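Local coordinates for protein iron transport multicopper oxidase FET3 (Saccharomyces cerevisiae, PDB 1ZPU) that oxidises ferrous to ferric iron at the cell surface with four coppers and molecular oxygen, so that the iron can be imported with high affinity, at residues 391-396 against 463-468; 58-63 against 105-110; 397-402 against 452-457. All coordinates share one frame; numbering follows the deposited sequence.

Contact 1. Residues 391-396 against 463-468; sequences THPFHL and CHIEWH. With CU1 (copper (I) ion), chain B; CU1 (copper (I) ion), chain C; CU1 (copper (I) ion), chain D.
H392, C463 and H468 meet at the type 1 copper of the third plastocyanin-like domain, a cupredoxin sandwich in which strand 392-396 pairs with the end of strand 457-463. F394 and C463 form an antiparallel non-hydrogen-bonded pair. Just beyond it, the N-H of H464 donates to the carbonyl oxygen of P393 (N to O 2.9 Å), an almost straight bond at 169°.

H392 runs from backbone to metal. Its CB lies 3.7 Å from SG of C463. CG sits anti to the carbonyl carbon (chi1 -50°), which carries the ring to the copper, and the turn about CB-CG sets the sulfur at the ring edge, near its plane. ND1 bonds the copper at 2.1 Å and so comes close to ND1 of H468, a metal-imposed approach and not a hydrogen bond; the two rings are inclined by 48°. NE2, at the far side of the ring, is hydrogen-bonded to OD2 of D388. H468 also binds through ND1, and its NE2 is held by E164; carboxylates on both far nitrogens would probably strengthen the imidazoles as donors.

SG of C463 completes the protein triad with a 2.2 Å bond to the copper. It also accepts a hydrogen bond from N of I465 and makes a sulfur-aromatic contact with F394, 4.9 Å from the ring centroid. CE2 of F394 packs 3.6 Å from CB of C463. An alanine in place of F394 would probably open a gap beside CB and SG of C463, stripping hydrophobic cover from the cysteine ligand.

H464, next to C463 in the chain, binds a type 3 copper through NE2, consistent with the cysteine-histidine electron path of multicopper oxidases. H395 binds the type 2 copper through NE2, and its ND1 bonds O of D437. The two rings approach through their CD2 atoms, 4.0 Å apart.

Contact 2. Residues 58-63 against 105-110; sequences SMHFHG and HSHTDG. With CU1 (copper (I) ion), chain D; CU1 (copper (I) ion), chain C; CU1 (copper (I) ion), chain E.
H60 and H105 are joined first through their backbones, by the reciprocal bonds of an antiparallel hydrogen-bonded pair. N of H60 reaches O of H105 at 2.8 Å, and N of H105 returns to O of H60 at 3.0 Å. Where the strands part, the CA-H of S106 still points at O of S58.

Hydroxyl bonding carries the contact further. OG of S58 and OG1 of T108 are hydrogen-bonded at 2.9 Å, either able to donate, and the same S58 oxygen takes a weak bond from N of H107. OG of S106 accepts from N of T108, forming an ST turn.

These segments bring two His-X-His pairs of the first plastocyanin-like domain to the trinuclear copper cluster, and the four rings form an aromatic cluster. CG of H60 is anti to the backbone N (chi1 165°), which carries its ring alongside H105 and H107. Its edge is turned to the face of H105, planes 80° apart, in an offset edge-to-face pair; H107 sets its edge toward the face of H60. ND1 of H105 donates to O of S106, in the ring plane but above the carbonyl plane, and the bond probably helps to hold NE2 toward the metal.

One type 3 copper is bound by ND1 of H62 at 1.9 Å and NE2 of H105 at 2.1 Å, with H464 as third ligand; NE2 of H62 bonds OD2 of D437. NE2 of H60 binds the type 2 copper while its ND1 bonds O of D73. NE2 of H107 binds the other type 3 copper.

Contact 3. Residues 397-402 against 452-457; sequences HGHAFQ and KADNPG. With CU1 (copper (I) ion), chain E; NAG (2-acetamido-2-deoxy-beta-D-glucopyranose), chain F.
H399 and N455 run alongside each other with their tips heading opposite ways, where two connections between the sheets of the third plastocyanin-like sandwich meet: one leads into strand 401-406, the other joins strand 446-452 to strand 457-463. The imidazole of H399 stands nearly upright to the N455 amide, at 83°, and its CE1 comes 3.6 Å from CB of N455. The same CE1 lies nearer the carbonyl O of K452, at 3.4 Å. The D454 carboxylate is nearly coplanar with the ring (7°) and sets OD2 at its edge, 3.9 Å from CE1. NE2 of H399 is hydrogen-bonded to E479.

N455 makes the polar link. With CG anti to the backbone N (chi1 -168°), its amide extends toward G398, and ND2 donates to O of G398 at 2.9 Å. The bond lies in the carbonyl plane on a lone pair, while ND2 also bonds O of F65; two acceptors thus hold the amide from turning. Just before G398, H397 binds a type 3 copper through NE2.

The sugar carried by N67 lies over this loop, its N2 weakly hydrogen-bonded to O of D454 and its O3 weakly to OD1, with methyl carbon C8 3.6 Å from CB of N455.

How the contacts relate
Contact 2 closes within the first plastocyanin-like domain before the third begins; there contact 3 is nested inside the loop closed by contact 1. Contacts 1 and 2 have centres about 13 Å apart, and each lies about 18 Å from contact 3. Strands 392-396 and 457-463 belong to one sheet of the third domain, 401-406 and 446-452 to the other; contact 1 lies on the first sheet, and contact 3 joins the two connections that cross between the sheets. The trinuclear cluster is built at the junction of the two domains: contacts 1 and 2 share the type 2 copper and one type 3 copper, contacts 2 and 3 the other type 3 copper, which H462 completes.

Contact 1. Residues 391-396 against 463-468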
loop_
_atom_site.group_PDB
_atom_site.type_symbol
_atom_site.label_atom_id
_atom_site.label_comp_id
_atom_site.label_asym_id
_atom_site.label_seq_id
_atom_site.Cartn_x
_atom_site.Cartn_y
_atom_site.Cartn_z
ATOM N N THR A 391 -9.649 0.807 -11.944
ATOM C CA THR A 391 -8.561 -0.058 -11.497
ATOM C C THR A 391 -8.317 0.174 -10.018
ATOM O O THR A 391 -8.316 1.314 -9.577
ATOM C CB THR A 391 -7.259 0.276 -12.212
ATOM O OG1 THR A 391 -7.383 -0.046 -13.600
ATOM C CG2 THR A 391 -6.119 -0.537 -11.627
ATOM N N HIS A 392 -8.103 -0.894 -9.253
ATOM C CA HIS A 392 -7.782 -0.761 -7.840
ATOM C C HIS A 392 -6.604 -1.646 -7.489
ATOM O O HIS A 392 -6.579 -2.838 -7.839
ATOM C CB HIS A 392 -8.947 -1.183 -6.973
ATOM C CG HIS A 392 -10.241 -0.552 -7.353
ATOM N ND1 HIS A 392 -10.783 0.505 -6.658
ATOM C CD2 HIS A 392 -11.105 -0.827 -8.355
ATOM C CE1 HIS A 392 -11.927 0.853 -7.214
ATOM N NE2 HIS A 392 -12.148 0.057 -8.244
ATOM N N PRO A 393 -5.619 -1.080 -6.786
ATOM C CA PRO A 393 -4.540 -1.887 -6.265
ATOM C C PRO A 393 -4.849 -2.333 -4.823
ATOM O O PRO A 393 -4.823 -1.532 -3.899
ATOM C CB PRO A 393 -3.360 -0.927 -6.318
ATOM C CG PRO A 393 -3.973 0.442 -6.199
ATOM C CD PRO A 393 -5.449 0.336 -6.439
ATOM N N PHE A 394 -5.169 -3.600 -4.642
ATOM C CA PHE A 394 -5.431 -4.115 -3.319
ATOM C C PHE A 394 -4.167 -4.644 -2.698
ATOM O O PHE A 394 -3.323 -5.231 -3.376
ATOM C CB PHE A 394 -6.522 -5.182 -3.338
ATOM C CG PHE A 394 -7.874 -4.632 -3.650
ATOM C CD1 PHE A 394 -8.345 -4.609 -4.954
ATOM C CD2 PHE A 394 -8.664 -4.088 -2.643
ATOM C CE1 PHE A 394 -9.589 -4.068 -5.246
ATOM C CE2 PHE A 394 -9.919 -3.551 -2.940
ATOM C CZ PHE A 394 -10.378 -3.552 -4.246
ATOM N N HIS A 395 -4.045 -4.415 -1.396
ATOM C CA HIS A 395 -2.866 -4.784 -0.671
ATOM C C HIS A 395 -3.254 -5.589 0.569
ATOM O O HIS A 395 -4.301 -5.330 1.193
ATOM C CB HIS A 395 -2.049 -3.539 -0.335
ATOM C CG HIS A 395 -1.071 -3.742 0.779
ATOM N ND1 HIS A 395 0.004 -4.599 0.679
ATOM C CD2 HIS A 395 -1.029 -3.226 2.029
ATOM C CE1 HIS A 395 0.672 -4.590 1.815
ATOM N NE2 HIS A 395 0.067 -3.765 2.649
ATOM N N LEU A 396 -2.410 -6.575 0.899
ATOM C CA LEU A 396 -2.648 -7.469 2.016
ATOM C C LEU A 396 -1.532 -7.378 3.033
ATOM O O LEU A 396 -0.374 -7.639 2.708
ATOM C CB LEU A 396 -2.780 -8.911 1.523
ATOM C CG LEU A 396 -2.952 -10.044 2.552
ATOM C CD1 LEU A 396 -4.293 -9.979 3.308
ATOM C CD2 LEU A 396 -2.779 -11.399 1.857
ATOM N N CYS A 463 -8.018 -1.654 -0.561
ATOM C CA CYS A 463 -7.501 -0.865 -1.657
ATOM C C CYS A 463 -6.547 0.201 -1.121
ATOM O O CYS A 463 -6.830 0.888 -0.135
ATOM C CB CYS A 463 -8.649 -0.218 -2.410
ATOM S SG CYS A 463 -8.111 0.693 -3.844
ATOM N N HIS A 464 -5.406 0.337 -1.774
ATOM C CA HIS A 464 -4.387 1.268 -1.332
ATOM C C HIS A 464 -4.565 2.683 -1.898
ATOM O O HIS A 464 -3.729 3.551 -1.669
ATOM C CB HIS A 464 -3.005 0.728 -1.645
ATOM C CG HIS A 464 -1.988 1.095 -0.619
ATOM N ND1 HIS A 464 -1.501 2.378 -0.481
ATOM C CD2 HIS A 464 -1.383 0.355 0.342
ATOM C CE1 HIS A 464 -0.632 2.408 0.518
ATOM N NE2 HIS A 464 -0.538 1.192 1.030
ATOM N N ILE A 465 -5.649 2.918 -2.627
ATOM C CA ILE A 465 -5.973 4.258 -3.053
ATOM C C ILE A 465 -6.607 4.932 -1.865
ATOM O O ILE A 465 -7.687 4.548 -1.426
ATOM C CB ILE A 465 -6.956 4.281 -4.231
ATOM C CG1 ILE A 465 -6.252 3.864 -5.533
ATOM C CG2 ILE A 465 -7.599 5.686 -4.363
ATOM C CD1 ILE A 465 -7.202 3.572 -6.686
ATOM N N GLU A 466 -5.928 5.944 -1.347
ATOM C CA GLU A 466 -6.309 6.571 -0.100
ATOM C C GLU A 466 -7.768 7.009 -0.045
ATOM O O GLU A 466 -8.435 6.864 0.990
ATOM C CB GLU A 466 -5.363 7.729 0.169
ATOM C CG GLU A 466 -4.077 7.264 0.851
ATOM C CD GLU A 466 -4.299 6.932 2.338
ATOM O OE1 GLU A 466 -4.538 7.892 3.125
ATOM O OE2 GLU A 466 -4.238 5.721 2.703
ATOM N N TRP A 467 -8.262 7.528 -1.166
ATOM C CA TRP A 467 -9.652 7.948 -1.267
ATOM C C TRP A 467 -10.608 6.775 -1.077
ATOM O O TRP A 467 -11.632 6.910 -0.416
ATOM C CB TRP A 467 -9.895 8.637 -2.605
ATOM C CG TRP A 467 -8.854 9.687 -2.921
ATOM C CD1 TRP A 467 -7.966 9.673 -3.961
ATOM C CD2 TRP A 467 -8.599 10.902 -2.185
ATOM N NE1 TRP A 467 -7.183 10.811 -3.922
ATOM C CE2 TRP A 467 -7.545 11.573 -2.841
ATOM C CE3 TRP A 467 -9.164 11.480 -1.041
ATOM C CZ2 TRP A 467 -7.040 12.791 -2.395
ATOM C CZ3 TRP A 467 -8.663 12.688 -0.589
ATOM C CH2 TRP A 467 -7.605 13.335 -1.268
ATOM N N HIS A 468 -10.261 5.619 -1.634
ATOM C CA HIS A 468 -11.127 4.465 -1.556
ATOM C C HIS A 468 -11.105 3.823 -0.163
ATOM O O HIS A 468 -12.123 3.282 0.310
ATOM C CB HIS A 468 -10.791 3.464 -2.661
ATOM C CG HIS A 468 -10.949 4.020 -4.046
ATOM N ND1 HIS A 468 -10.478 3.369 -5.169
ATOM C CD2 HIS A 468 -11.505 5.171 -4.488
ATOM C CE1 HIS A 468 -10.746 4.091 -6.239
ATOM N NE2 HIS A 468 -11.365 5.189 -5.853
HETATM CU CU CU1 B . -9.727 1.426 -5.133
HETATM CU CU CU1 C . 1.040 -3.005 4.287
HETATM CU CU CU1 D . 1.149 0.577 2.350
#

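Contact 2. Residues 58-63 against 105-110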
loop_
_atom_site.group_PDB
_atom_site.type_symbol
_atom_site.label_atom_id
_atom_site.label_comp_id
_atom_site.label_asym_id
_atom_site.label_seq_id
_atom_site.Cartn_x
_atom_site.Cartn_y
_atom_site.Cartn_z
ATOM N N SER A 58 -0.295 7.485 12.931
ATOM C CA SER A 58 0.142 6.108 13.047
ATOM C C SER A 58 1.220 5.948 12.014
ATOM O O SER A 58 1.398 6.838 11.184
ATOM C CB SER A 58 -0.998 5.160 12.737
ATOM O OG SER A 58 -1.626 5.543 11.534
ATOM N N MET A 59 1.941 4.829 12.062
ATOM C CA MET A 59 2.940 4.518 11.044
ATOM C C MET A 59 2.894 3.047 10.759
ATOM O O MET A 59 2.948 2.232 11.679
ATOM C CB MET A 59 4.342 4.899 11.513
ATOM C CG MET A 59 5.423 4.781 10.444
ATOM S SD MET A 59 6.775 5.955 10.707
ATOM C CE MET A 59 7.356 5.390 12.292
ATOM N N HIS A 60 2.789 2.721 9.476
ATOM C CA HIS A 60 2.734 1.349 9.019
ATOM C C HIS A 60 3.949 1.076 8.157
ATOM O O HIS A 60 4.326 1.907 7.347
ATOM C CB HIS A 60 1.468 1.136 8.204
ATOM C CG HIS A 60 1.472 -0.124 7.392
ATOM N ND1 HIS A 60 1.749 -1.359 7.934
ATOM C CD2 HIS A 60 1.204 -0.342 6.086
ATOM C CE1 HIS A 60 1.674 -2.280 6.994
ATOM N NE2 HIS A 60 1.338 -1.691 5.866
ATOM N N PHE A 61 4.555 -0.093 8.327
ATOM C CA PHE A 61 5.719 -0.480 7.543
ATOM C C PHE A 61 5.323 -1.500 6.487
ATOM O O PHE A 61 5.177 -2.689 6.767
ATOM C CB PHE A 61 6.833 -0.942 8.468
ATOM C CG PHE A 61 7.101 0.030 9.565
ATOM C CD1 PHE A 61 6.357 -0.022 10.761
ATOM C CD2 PHE A 61 8.029 1.049 9.391
ATOM C CE1 PHE A 61 6.563 0.905 11.763
ATOM C CE2 PHE A 61 8.240 1.987 10.399
ATOM C CZ PHE A 61 7.510 1.912 11.584
ATOM N N HIS A 62 5.134 -0.995 5.274
ATOM C CA HIS A 62 4.463 -1.709 4.203
ATOM C C HIS A 62 5.258 -2.900 3.733
ATOM O O HIS A 62 6.363 -2.751 3.203
ATOM C CB HIS A 62 4.237 -0.773 3.020
ATOM C CG HIS A 62 3.412 -1.379 1.932
ATOM N ND1 HIS A 62 2.173 -0.893 1.584
ATOM C CD2 HIS A 62 3.644 -2.444 1.126
ATOM C CE1 HIS A 62 1.678 -1.630 0.606
ATOM N NE2 HIS A 62 2.546 -2.580 0.313
ATOM N N GLY A 63 4.680 -4.084 3.899
ATOM C CA GLY A 63 5.262 -5.291 3.324
ATOM C C GLY A 63 5.897 -6.177 4.367
ATOM O O GLY A 63 6.044 -7.378 4.161
ATOM N N HIS A 105 4.602 4.376 5.731
ATOM C CA HIS A 105 3.709 5.514 5.583
ATOM C C HIS A 105 2.759 5.595 6.758
ATOM O O HIS A 105 2.508 4.591 7.426
ATOM C CB HIS A 105 2.908 5.425 4.272
ATOM C CG HIS A 105 2.097 4.170 4.122
ATOM N ND1 HIS A 105 0.839 4.022 4.668
ATOM C CD2 HIS A 105 2.355 3.016 3.460
ATOM C CE1 HIS A 105 0.367 2.823 4.364
ATOM N NE2 HIS A 105 1.267 2.194 3.630
ATOM N N SER A 106 2.238 6.788 7.013
ATOM C CA SER A 106 1.166 6.961 7.978
ATOM C C SER A 106 -0.023 6.140 7.534
ATOM O O SER A 106 -0.299 6.041 6.343
ATOM C CB SER A 106 0.770 8.434 8.056
ATOM O OG SER A 106 -0.439 8.613 8.767
ATOM N N HIS A 107 -0.726 5.537 8.479
ATOM C CA HIS A 107 -1.944 4.804 8.136
ATOM C C HIS A 107 -3.210 5.491 8.676
ATOM O O HIS A 107 -4.263 4.858 8.774
ATOM C CB HIS A 107 -1.860 3.350 8.614
ATOM C CG HIS A 107 -2.451 2.369 7.650
ATOM N ND1 HIS A 107 -3.808 2.159 7.540
ATOM C CD2 HIS A 107 -1.869 1.548 6.743
ATOM C CE1 HIS A 107 -4.035 1.249 6.610
ATOM N NE2 HIS A 107 -2.875 0.868 6.105
ATOM N N THR A 108 -3.107 6.779 9.022
ATOM C CA THR A 108 -4.272 7.526 9.450
ATOM C C THR A 108 -5.046 7.983 8.207
ATOM O O THR A 108 -5.110 7.224 7.244
ATOM C CB THR A 108 -3.920 8.608 10.488
ATOM O OG1 THR A 108 -3.305 7.966 11.611
ATOM C CG2 THR A 108 -5.164 9.314 10.992
ATOM N N ASP A 109 -5.655 9.170 8.219
ATOM C CA ASP A 109 -6.671 9.545 7.213
ATOM C C ASP A 109 -6.057 9.587 5.800
ATOM O O ASP A 109 -5.949 8.554 5.127
ATOM C CB ASP A 109 -7.323 10.885 7.594
ATOM C CG ASP A 109 -8.345 10.760 8.793
ATOM O OD1 ASP A 109 -9.514 10.332 8.543
ATOM O OD2 ASP A 109 -8.000 11.139 9.963
ATOM N N GLY A 110 -5.632 10.764 5.351
ATOM C CA GLY A 110 -4.945 10.862 4.069
ATOM C C GLY A 110 -3.521 11.272 4.329
ATOM O O GLY A 110 -2.721 11.462 3.398
HETATM CU CU CU1 D . 1.149 0.577 2.350
HETATM CU CU CU1 C . 1.040 -3.005 4.287
HETATM CU CU CU1 E . -2.961 -0.905 5.002
#

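Contact 3. Residues 397-402 against 452-457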
loop_
_atom_site.group_PDB
_atom_site.type_symbol
_atom_site.label_atom_id
_atom_site.label_comp_id
_atom_site.label_asym_id
_atom_site.label_seq_id
_atom_site.Cartn_x
_atom_site.Cartn_y
_atom_site.Cartn_z
ATOM N N HIS A 397 -1.877 -7.015 4.268
ATOM C CA HIS A 397 -0.899 -6.945 5.355
ATOM C C HIS A 397 -0.475 -8.351 5.774
ATOM O O HIS A 397 -1.247 -9.303 5.620
ATOM C CB HIS A 397 -1.484 -6.227 6.557
ATOM C CG HIS A 397 -1.620 -4.749 6.381
ATOM N ND1 HIS A 397 -1.108 -3.848 7.288
ATOM C CD2 HIS A 397 -2.224 -4.012 5.418
ATOM C CE1 HIS A 397 -1.390 -2.622 6.889
ATOM N NE2 HIS A 397 -2.065 -2.693 5.756
ATOM N N GLY A 398 0.756 -8.478 6.277
ATOM C CA GLY A 398 1.237 -9.724 6.878
ATOM C C GLY A 398 1.674 -10.854 5.954
ATOM O O GLY A 398 2.217 -11.854 6.417
ATOM N N HIS A 399 1.438 -10.711 4.654
ATOM C CA HIS A 399 1.754 -11.769 3.694
ATOM C C HIS A 399 2.165 -11.236 2.323
ATOM O O HIS A 399 1.783 -10.131 1.919
ATOM C CB HIS A 399 0.550 -12.681 3.471
ATOM C CG HIS A 399 0.022 -13.328 4.708
ATOM N ND1 HIS A 399 0.562 -14.480 5.231
ATOM C CD2 HIS A 399 -1.027 -13.008 5.501
ATOM C CE1 HIS A 399 -0.121 -14.830 6.307
ATOM N NE2 HIS A 399 -1.092 -13.954 6.491
ATOM N N ALA A 400 2.948 -12.036 1.613
ATOM C CA ALA A 400 3.060 -11.921 0.171
ATOM C C ALA A 400 2.242 -13.079 -0.402
ATOM O O ALA A 400 2.517 -14.243 -0.113
ATOM C CB ALA A 400 4.504 -12.018 -0.256
ATOM N N PHE A 401 1.222 -12.769 -1.191
ATOM C CA PHE A 401 0.316 -13.803 -1.693
ATOM C C PHE A 401 0.698 -14.326 -3.071
ATOM O O PHE A 401 1.456 -13.692 -3.793
ATOM C CB PHE A 401 -1.113 -13.272 -1.734
ATOM C CG PHE A 401 -1.221 -11.910 -2.320
ATOM C CD1 PHE A 401 -1.361 -10.806 -1.498
ATOM C CD2 PHE A 401 -1.163 -11.726 -3.694
ATOM C CE1 PHE A 401 -1.447 -9.525 -2.035
ATOM C CE2 PHE A 401 -1.249 -10.456 -4.246
ATOM C CZ PHE A 401 -1.394 -9.351 -3.418
ATOM N N GLN A 402 0.157 -15.485 -3.428
ATOM C CA GLN A 402 0.293 -16.029 -4.781
ATOM C C GLN A 402 -0.823 -15.484 -5.665
ATOM O O GLN A 402 -2.002 -15.603 -5.325
ATOM C CB GLN A 402 0.226 -17.566 -4.783
ATOM C CG GLN A 402 1.244 -18.237 -3.877
ATOM C CD GLN A 402 1.366 -19.740 -4.094
ATOM O OE1 GLN A 402 0.424 -20.403 -4.533
ATOM N NE2 GLN A 402 2.542 -20.295 -3.763
ATOM N N LYS A 452 -0.986 -19.033 2.681
ATOM C CA LYS A 452 -1.113 -19.892 3.853
ATOM C C LYS A 452 -1.241 -19.046 5.114
ATOM O O LYS A 452 -0.483 -18.107 5.311
ATOM C CB LYS A 452 0.117 -20.793 3.961
ATOM C CG LYS A 452 -0.066 -21.996 4.868
ATOM C CD LYS A 452 1.257 -22.676 5.123
ATOM C CE LYS A 452 1.065 -23.957 5.883
ATOM N NZ LYS A 452 2.372 -24.625 6.067
ATOM N N ALA A 453 -2.196 -19.373 5.972
ATOM C CA ALA A 453 -2.310 -18.678 7.249
ATOM C C ALA A 453 -1.268 -19.219 8.232
ATOM O O ALA A 453 -1.567 -20.033 9.109
ATOM C CB ALA A 453 -3.714 -18.799 7.806
ATOM N N ASP A 454 -0.032 -18.769 8.056
ATOM C CA ASP A 454 1.073 -19.223 8.881
ATOM C C ASP A 454 1.678 -18.059 9.652
ATOM O O ASP A 454 2.805 -18.132 10.132
ATOM C CB ASP A 454 2.131 -19.923 8.017
ATOM C CG ASP A 454 2.689 -19.027 6.896
ATOM O OD1 ASP A 454 3.690 -19.439 6.277
ATOM O OD2 ASP A 454 2.148 -17.931 6.622
ATOM N N ASN A 455 0.924 -16.976 9.760
ATOM C CA ASN A 455 1.421 -15.775 10.409
ATOM C C ASN A 455 0.377 -15.175 11.338
ATOM O O ASN A 455 -0.263 -14.178 10.990
ATOM C CB ASN A 455 1.867 -14.749 9.364
ATOM C CG ASN A 455 2.663 -13.612 9.966
ATOM O OD1 ASN A 455 2.996 -13.630 11.146
ATOM N ND2 ASN A 455 2.976 -12.618 9.155
ATOM N N PRO A 456 0.200 -15.780 12.529
ATOM C CA PRO A 456 -0.790 -15.279 13.487
ATOM C C PRO A 456 -0.745 -13.754 13.590
ATOM O O PRO A 456 0.327 -13.178 13.792
ATOM C CB PRO A 456 -0.371 -15.948 14.804
ATOM C CG PRO A 456 0.234 -17.244 14.373
ATOM C CD PRO A 456 0.902 -16.975 13.042
ATOM N N GLY A 457 -1.899 -13.118 13.406
ATOM C CA GLY A 457 -1.989 -11.662 13.464
ATOM C C GLY A 457 -3.332 -11.122 13.019
ATOM O O GLY A 457 -4.260 -11.882 12.745
HETATM CU CU CU1 E . -2.961 -0.905 5.002
HETATM C C1 NAG F . 6.100 -16.720 10.833
HETATM C C2 NAG F . 6.254 -17.099 9.360
HETATM C C3 NAG F . 6.200 -18.609 9.142
HETATM C C4 NAG F . 7.167 -19.330 10.089
HETATM C C5 NAG F . 6.983 -18.805 11.526
HETATM C C6 NAG F . 7.980 -19.423 12.496
HETATM C C7 NAG F . 5.639 -15.490 7.634
HETATM C C8 NAG F . 4.520 -14.742 6.968
HETATM N N2 NAG F . 5.273 -16.425 8.526
HETATM O O3 NAG F . 6.559 -18.870 7.806
HETATM O O4 NAG F . 7.036 -20.745 9.995
HETATM O O5 NAG F . 7.120 -17.387 11.561
HETATM O O6 NAG F . 9.286 -19.062 12.105
HETATM O O7 NAG F . 6.816 -15.224 7.346
#